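Local coordinates for protein 4-hydroxythreonine-4-phosphate dehydrogenase (Legionella pneumophila subsp. pneumophila, PDB 6XMY) that probably catalyses the NAD(P)-dependent oxidation of 4-(phosphooxy)-L-threonine, a step in the biosynthesis of pyridoxine 5'-phosphate, at residues A[181-186]-A[233-238]. Numbering follows the deposited sequence.
Sequences LLIIKV and NTLKNQ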
loop_
_atom_site.group_PDB
_atom_site.type_symbol
_atom_site.label_atom_id
_atom_site.label_comp_id
_atom_site.label_asym_id
_atom_site.label_seq_id
_atom_site.Cartn_x
_atom_site.Cartn_y
_atom_site.Cartn_z
ATOM N N LEU A 181 17.751 -4.825 -15.377
ATOM C CA LEU A 181 16.601 -5.721 -15.475
ATOM C C LEU A 181 15.524 -5.368 -14.460
ATOM O O LEU A 181 14.332 -5.408 -14.775
ATOM C CB LEU A 181 17.050 -7.169 -15.294
ATOM C CG LEU A 181 17.580 -7.867 -16.544
ATOM C CD1 LEU A 181 17.830 -9.341 -16.261
ATOM C CD2 LEU A 181 16.587 -7.707 -17.685
ATOM N N LEU A 182 15.918 -5.016 -13.234
ATOM C CA LEU A 182 14.919 -4.660 -12.232
ATOM C C LEU A 182 14.155 -3.410 -12.642
ATOM O O LEU A 182 12.926 -3.360 -12.537
ATOM C CB LEU A 182 15.566 -4.466 -10.858
ATOM C CG LEU A 182 14.594 -3.984 -9.767
ATOM C CD1 LEU A 182 13.540 -5.038 -9.452
ATOM C CD2 LEU A 182 15.356 -3.603 -8.513
ATOM N N ILE A 183 14.873 -2.388 -13.123
ATOM C CA ILE A 183 14.219 -1.157 -13.566
ATOM C C ILE A 183 13.236 -1.456 -14.688
ATOM O O ILE A 183 12.098 -0.967 -14.691
ATOM C CB ILE A 183 15.273 -0.125 -14.004
ATOM C CG1 ILE A 183 16.115 0.320 -12.805
ATOM C CG2 ILE A 183 14.603 1.071 -14.659
ATOM C CD1 ILE A 183 17.298 1.161 -13.210
ATOM N N ILE A 184 13.663 -2.274 -15.653
ATOM C CA ILE A 184 12.789 -2.652 -16.763
ATOM C C ILE A 184 11.525 -3.339 -16.252
ATOM O O ILE A 184 10.407 -2.995 -16.652
ATOM C CB ILE A 184 13.557 -3.532 -17.763
ATOM C CG1 ILE A 184 14.631 -2.703 -18.475
ATOM C CG2 ILE A 184 12.592 -4.155 -18.769
ATOM C CD1 ILE A 184 15.727 -3.537 -19.091
ATOM N N LYS A 185 11.686 -4.318 -15.363
ATOM C CA LYS A 185 10.536 -5.087 -14.906
ATOM C C LYS A 185 9.591 -4.226 -14.084
ATOM O O LYS A 185 8.365 -4.339 -14.209
ATOM C CB LYS A 185 11.015 -6.293 -14.105
ATOM C CG LYS A 185 11.642 -7.354 -14.991
ATOM C CD LYS A 185 12.296 -8.448 -14.174
ATOM C CE LYS A 185 12.880 -9.523 -15.078
ATOM N NZ LYS A 185 13.561 -10.588 -14.295
ATOM N N VAL A 186 10.149 -3.358 -13.235
ATOM C CA VAL A 186 9.326 -2.444 -12.449
ATOM C C VAL A 186 8.537 -1.518 -13.362
ATOM O O VAL A 186 7.323 -1.327 -13.191
ATOM C CB VAL A 186 10.203 -1.653 -11.463
ATOM C CG1 VAL A 186 9.460 -0.426 -10.949
ATOM C CG2 VAL A 186 10.631 -2.556 -10.320
ATOM N N ASN A 233 16.665 3.229 -22.124
ATOM C CA ASN A 233 16.740 3.023 -23.568
ATOM C C ASN A 233 15.998 1.758 -23.986
ATOM O O ASN A 233 15.279 1.753 -24.995
ATOM C CB ASN A 233 18.198 2.938 -24.014
ATOM C CG ASN A 233 18.900 4.274 -23.965
ATOM O OD1 ASN A 233 18.258 5.323 -23.918
ATOM N ND2 ASN A 233 20.228 4.245 -23.991
ATOM N N THR A 234 16.164 0.673 -23.221
ATOM C CA THR A 234 15.446 -0.563 -23.520
ATOM C C THR A 234 13.945 -0.339 -23.440
ATOM O O THR A 234 13.193 -0.760 -24.329
ATOM C CB THR A 234 15.885 -1.656 -22.546
ATOM O OG1 THR A 234 17.272 -1.952 -22.759
ATOM C CG2 THR A 234 15.064 -2.926 -22.739
ATOM N N LEU A 235 13.491 0.344 -22.388
ATOM C CA LEU A 235 12.065 0.620 -22.234
ATOM C C LEU A 235 11.528 1.478 -23.374
ATOM O O LEU A 235 10.440 1.212 -23.898
ATOM C CB LEU A 235 11.817 1.287 -20.883
ATOM C CG LEU A 235 11.968 0.322 -19.711
ATOM C CD1 LEU A 235 12.231 1.102 -18.435
ATOM C CD2 LEU A 235 10.727 -0.525 -19.544
ATOM N N LYS A 236 12.275 2.514 -23.770
ATOM C CA LYS A 236 11.864 3.330 -24.910
ATOM C C LYS A 236 11.703 2.486 -26.166
ATOM O O LYS A 236 10.752 2.678 -26.932
ATOM C CB LYS A 236 12.886 4.446 -25.155
ATOM C CG LYS A 236 12.813 5.589 -24.163
ATOM C CD LYS A 236 14.004 6.532 -24.358
ATOM C CE LYS A 236 14.005 7.681 -23.361
ATOM N NZ LYS A 236 15.293 8.442 -23.387
ATOM N N ASN A 237 12.619 1.547 -26.394
ATOM C CA ASN A 237 12.519 0.699 -27.576
ATOM C C ASN A 237 11.463 -0.389 -27.442
ATOM O O ASN A 237 11.168 -1.070 -28.432
ATOM C CB ASN A 237 13.882 0.115 -27.945
ATOM C CG ASN A 237 14.800 1.147 -28.556
ATOM O OD1 ASN A 237 14.372 2.257 -28.871
ATOM N ND2 ASN A 237 16.065 0.791 -28.732
ATOM N N GLN A 238 10.893 -0.573 -26.253
ATOM C CA GLN A 238 9.665 -1.338 -26.091
ATOM C C GLN A 238 8.425 -0.464 -26.215
ATOM O O GLN A 238 7.306 -0.972 -26.086
ATOM C CB GLN A 238 9.662 -2.063 -24.740
ATOM C CG GLN A 238 10.791 -3.061 -24.598
ATOM C CD GLN A 238 10.848 -3.677 -23.229
ATOM O OE1 GLN A 238 10.011 -3.387 -22.377
ATOM N NE2 GLN A 238 11.833 -4.539 -23.003
#
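The carboxamide of Gln238 lies near Ile184, whose CG2 methyl stands 4.3 Å from Gln238 NE2. That methyl is about 30° out of the amide plane, as seen from NE2. With chi3 at 2°, OE1 eclipses CB, and this oxygen accepts a hydrogen bond from NE2 of Gln188, one turn further along the first helix. The other flat group is the carbonyl of Ile184 itself: Leu235 CD2 comes up on its CA side, 3.8 Å from Ile184 O. The second branch of the same leucine, CD1, rests 4.1 Å from Ile184 CA, so the isobutyl fork sits against backbone more than side chain. Branch to branch, the two residues cross obliquely, with Ile184 CG2 and Leu235 CD2 4.2 Å apart.

Helices 180-197 and 223-237 lie side by side in the alpha/beta fold that PdxA shares with the isocitrate dehydrogenases; the first leads to strand 204-208, the second to its neighbour 241-246. Their local axes run at 36° to each other and approach to 10.1 Å, with the CA atoms of Ile184 and Leu235 the nearest pair between the segments, 6.4 Å apart. Leu235 also reaches Val242 on strand 241-246, and Ile183 packs on Ile227, Ile228 and Ala231 of the second helix.

One turn back from Gln238, Thr234 meets the other end of Ile184, the two side chains crossing at about a right angle. Ile184 CD1 lies 3.8 Å from Thr234 CG2. That methyl is anti to the threonine backbone N, while OG1 sits beside that N and is hydrogen-bonded to Pro230 O in its own helix. No hydrogen bond joins the two segments, and Ile183 CG2 adds a looser touch at 4.5 Å from Leu235 CD1.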